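Local coordinates for protein lipid A deacylase PagL (Pseudomonas aeruginosa, PDB 2ERV) that hydrolyses the ester bond at the 3 position of lipid A in the bacterial outer membrane, releasing a primary fatty acyl chain of lipopolysaccharide, at residues Ala5-Thr10 with Met15-Gly20. Sequence-based numbering, arbitrary orientation.
Sequences AAVGAT and MTYRLG. With CXE (pentaethylene glycol monodecyl ether), chain E.
Val7 and Tyr17 face each other as a non-hydrogen-bonded pair of an antiparallel beta hairpin, their side chains lying side by side on the outer surface of a membrane barrel. Val7 CG1, anti to the backbone N (chi1 -173°), meets two partners: it lies 3.8 Å from Tyr17 CE1, reaching the ring obliquely, and a tight 3.5 Å from Met15 CE. The methionine arrives there because its chain folds back at chi2 and chi3, swinging Met15 CE across the valine and to 3.2 Å from Gly8 O. Its flexible thioether can thus lie over the neighbouring strand while also touching the detergent, with Met15 CE 3.6 Å from the ether oxygen O11 of the detergent. Ala5 CB and Leu19 CD2 extend this largely apolar face, consistent with an outer surface that meets lipid.

On the other face, Ala6, Thr16 and Arg18 point into the barrel. Having no side chain, Gly8 lets the Thr16 hydroxyl lie against its backbone, with Thr16 OG1 3.3 Å from Gly8 C. Thr16 OG1 is also hydrogen-bonded to Ser141 and to a water, which makes a weak hydrogen bond to Ala6 O. Small Ala6 leaves room for Arg18, whose extended chain carries the guanidinium away from the hairpin to salt bridges with Asp42 and Glu105.

Paired backbone bonds join Ala6 to Arg18 and Gly8 to Thr16. Thr16 N sits well above the carbonyl plane of Gly8 O, 3.0 Å away, as the hairpin nears its turn. There Thr10 CG2 rests against Thr16 CG2, and the side chain of Thr10 is about 6 Å from that of catalytic Glu140. Strand 139-149 flanks strand 2-9 and strand 35-48 flanks strand 15-24, so the hairpin forms one continuous part of the barrel wall.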
ATOM      1  N   ALA A   5       6.570  -0.742   8.073  1.00 26.12           N
ATOM      2  CA  ALA A   5       6.894  -2.122   7.722  1.00 25.69           C
ATOM      3  C   ALA A   5       5.574  -2.828   7.650  1.00 26.52           C
ATOM      4  O   ALA A   5       4.688  -2.498   8.434  1.00 27.41           O
ATOM      5  CB  ALA A   5       7.810  -2.750   8.779  1.00 27.36           C
ATOM      6  N   ALA A   6       5.435  -3.750   6.691  1.00 24.97           N
ATOM      7  CA  ALA A   6       4.175  -4.475   6.489  1.00 26.83           C
ATOM      8  C   ALA A   6       4.446  -5.865   6.003  1.00 26.71           C
ATOM      9  O   ALA A   6       5.255  -6.067   5.055  1.00 26.27           O
ATOM     10  CB  ALA A   6       3.297  -3.756   5.509  1.00 24.73           C
ATOM     11  N   VAL A   7       3.783  -6.821   6.646  1.00 26.51           N
ATOM     12  CA  VAL A   7       3.822  -8.211   6.190  1.00 25.40           C
ATOM     13  C   VAL A   7       2.459  -8.597   5.703  1.00 24.20           C
ATOM     14  O   VAL A   7       1.453  -8.265   6.323  1.00 23.66           O
ATOM     15  CB  VAL A   7       4.203  -9.145   7.357  1.00 26.96           C
ATOM     16  CG1 VAL A   7       4.408 -10.583   6.857  1.00 28.42           C
ATOM     17  CG2 VAL A   7       5.462  -8.653   8.008  1.00 28.13           C
ATOM     18  N   GLY A   8       2.397  -9.375   4.635  1.00 23.96           N
ATOM     19  CA  GLY A   8       1.099  -9.693   4.061  1.00 23.60           C
ATOM     20  C   GLY A   8       1.143 -10.928   3.213  1.00 23.18           C
ATOM     21  O   GLY A   8       2.154 -11.652   3.207  1.00 22.76           O
ATOM     22  N   ALA A   9       0.047 -11.177   2.497  1.00 22.23           N
ATOM     23  CA  ALA A   9      -0.035 -12.337   1.599  1.00 23.27           C
ATOM     24  C   ALA A   9      -0.806 -11.993   0.352  1.00 22.62           C
ATOM     25  O   ALA A   9      -1.675 -11.113   0.385  1.00 23.58           O
ATOM     26  CB  ALA A   9      -0.747 -13.563   2.308  1.00 23.00           C
ATOM     27  N   THR A  10      -0.533 -12.690  -0.745  1.00 23.66           N
ATOM     28  CA  THR A  10      -1.238 -12.393  -2.024  1.00 24.27           C
ATOM     29  C   THR A  10      -2.564 -13.165  -2.075  1.00 25.08           C
ATOM     30  O   THR A  10      -2.823 -13.989  -1.201  1.00 24.95           O
ATOM     31  CB  THR A  10      -0.398 -12.811  -3.207  1.00 24.67           C
ATOM     32  OG1 THR A  10      -0.210 -14.244  -3.159  1.00 23.62           O
ATOM     33  CG2 THR A  10       1.016 -12.178  -3.146  1.00 23.27           C
ATOM     34  N   MET A  15       3.802 -14.838   0.392  1.00 25.82           N
ATOM     35  CA  MET A  15       4.102 -13.740   1.378  1.00 25.54           C
ATOM     36  C   MET A  15       4.552 -12.492   0.627  1.00 24.02           C
ATOM     37  O   MET A  15       5.114 -12.620  -0.439  1.00 25.33           O
ATOM     38  CB  MET A  15       5.265 -14.162   2.278  1.00 25.90           C
ATOM     39  CG  MET A  15       4.971 -15.349   3.229  1.00 29.40           C
ATOM     40  SD  MET A  15       3.465 -15.055   4.200  1.00 34.38           S
ATOM     41  CE  MET A  15       3.857 -13.575   5.146  1.00 34.20           C
ATOM     42  N   THR A  16       4.290 -11.313   1.179  1.00 22.55           N
ATOM     43  CA  THR A  16       4.820 -10.082   0.671  1.00 22.31           C
ATOM     44  C   THR A  16       5.358  -9.371   1.871  1.00 23.46           C
ATOM     45  O   THR A  16       4.856  -9.555   3.015  1.00 23.13           O
ATOM     46  CB  THR A  16       3.719  -9.170   0.074  1.00 21.77           C
ATOM     47  OG1 THR A  16       2.741  -8.889   1.094  1.00 22.02           O
ATOM     48  CG2 THR A  16       2.923  -9.880  -1.037  1.00 20.82           C
ATOM     49  N   TYR A  17       6.380  -8.564   1.652  1.00 24.12           N
ATOM     50  CA  TYR A  17       6.990  -7.843   2.769  1.00 24.79           C
ATOM     51  C   TYR A  17       7.248  -6.480   2.216  1.00 24.62           C
ATOM     52  O   TYR A  17       7.838  -6.393   1.147  1.00 25.26           O
ATOM     53  CB  TYR A  17       8.348  -8.499   3.143  1.00 26.92           C
ATOM     54  CG  TYR A  17       8.225  -9.935   3.572  1.00 29.71           C
ATOM     55  CD1 TYR A  17       7.883 -10.269   4.890  1.00 32.66           C
ATOM     56  CD2 TYR A  17       8.426 -10.964   2.657  1.00 33.78           C
ATOM     57  CE1 TYR A  17       7.756 -11.613   5.279  1.00 33.63           C
ATOM     58  CE2 TYR A  17       8.310 -12.293   3.028  1.00 34.60           C
ATOM     59  CZ  TYR A  17       7.979 -12.604   4.326  1.00 34.51           C
ATOM     60  OH  TYR A  17       7.849 -13.927   4.658  1.00 37.05           O
ATOM     61  N   ARG A  18       6.861  -5.416   2.928  1.00 23.56           N
ATOM     62  CA  ARG A  18       6.955  -4.074   2.363  1.00 23.10           C
ATOM     63  C   ARG A  18       7.594  -3.107   3.323  1.00 23.93           C
ATOM     64  O   ARG A  18       7.225  -3.050   4.496  1.00 25.45           O
ATOM     65  CB  ARG A  18       5.559  -3.545   1.971  1.00 23.78           C
ATOM     66  CG  ARG A  18       5.591  -2.123   1.374  1.00 25.39           C
ATOM     67  CD  ARG A  18       4.193  -1.600   1.207  1.00 29.82           C
ATOM     68  NE  ARG A  18       4.136  -0.184   0.826  1.00 30.24           N
ATOM     69  CZ  ARG A  18       3.666   0.270  -0.324  1.00 31.23           C
ATOM     70  NH1 ARG A  18       3.224  -0.577  -1.243  1.00 31.87           N
ATOM     71  NH2 ARG A  18       3.626   1.594  -0.550  1.00 30.44           N
ATOM     72  N   LEU A  19       8.545  -2.331   2.831  1.00 23.40           N
ATOM     73  CA  LEU A  19       9.120  -1.267   3.666  1.00 24.92           C
ATOM     74  C   LEU A  19       8.759   0.022   2.983  1.00 25.72           C
ATOM     75  O   LEU A  19       8.801   0.074   1.757  1.00 24.73           O
ATOM     76  CB  LEU A  19      10.636  -1.418   3.698  1.00 25.97           C
ATOM     77  CG  LEU A  19      11.219  -2.500   4.603  1.00 29.05           C
ATOM     78  CD1 LEU A  19      12.773  -2.514   4.388  1.00 34.01           C
ATOM     79  CD2 LEU A  19      10.899  -2.211   6.107  1.00 34.63           C
ATOM     80  N   GLY A  20       8.400   1.054   3.755  1.00 24.68           N
ATOM     81  CA  GLY A  20       7.821   2.233   3.158  1.00 24.01           C
ATOM     82  C   GLY A  20       8.262   3.519   3.834  1.00 24.33           C
ATOM     83  O   GLY A  20       8.690   3.528   4.984  1.00 22.90           O
TER
HETATM   84  C10 CXE E 600       0.399 -14.886   6.925  1.00 62.60           C
HETATM   85  O11 CXE E 600       0.525 -13.531   6.489  1.00 61.99           O
HETATM   86  C12 CXE E 600      -0.755 -12.917   6.381  1.00 60.35           C
HETATM   87  C13 CXE E 600      -0.845 -11.727   7.332  1.00 59.98           C
HETATM   88  O14 CXE E 600      -1.620 -10.725   6.679  1.00 57.22           O
HETATM   89  C15 CXE E 600      -2.727 -10.262   7.439  1.00 56.26           C
HETATM   90  C16 CXE E 600      -3.867  -9.961   6.490  1.00 53.55           C
HETATM   91  O17 CXE E 600      -4.438  -8.730   6.882  1.00 53.93           O
HETATM   92  C18 CXE E 600      -5.814  -8.631   6.527  1.00 54.67           C
HETATM   93  C19 CXE E 600      -6.040  -7.446   5.601  1.00 54.82           C
HETATM   94  O20 CXE E 600      -6.943  -7.856   4.574  1.00 57.87           O
HETATM   95  C21 CXE E 600      -8.167  -7.113   4.522  1.00 57.00           C
HETATM   96  C22 CXE E 600      -7.835  -5.648   4.301  1.00 54.47           C
HETATM   97  O23 CXE E 600      -9.006  -4.908   3.969  1.00 55.68           O
HETATM   98  C24 CXE E 600      -8.733  -3.511   4.018  1.00 51.37           C
HETATM   99  C25 CXE E 600      -9.870  -2.900   4.801  1.00 53.11           C
HETATM  100  O26 CXE E 600     -10.077  -1.588   4.325  1.00 55.90           O
HETATM  101  O   HOH W   1       3.442  -6.433   2.525  1.00 23.62           O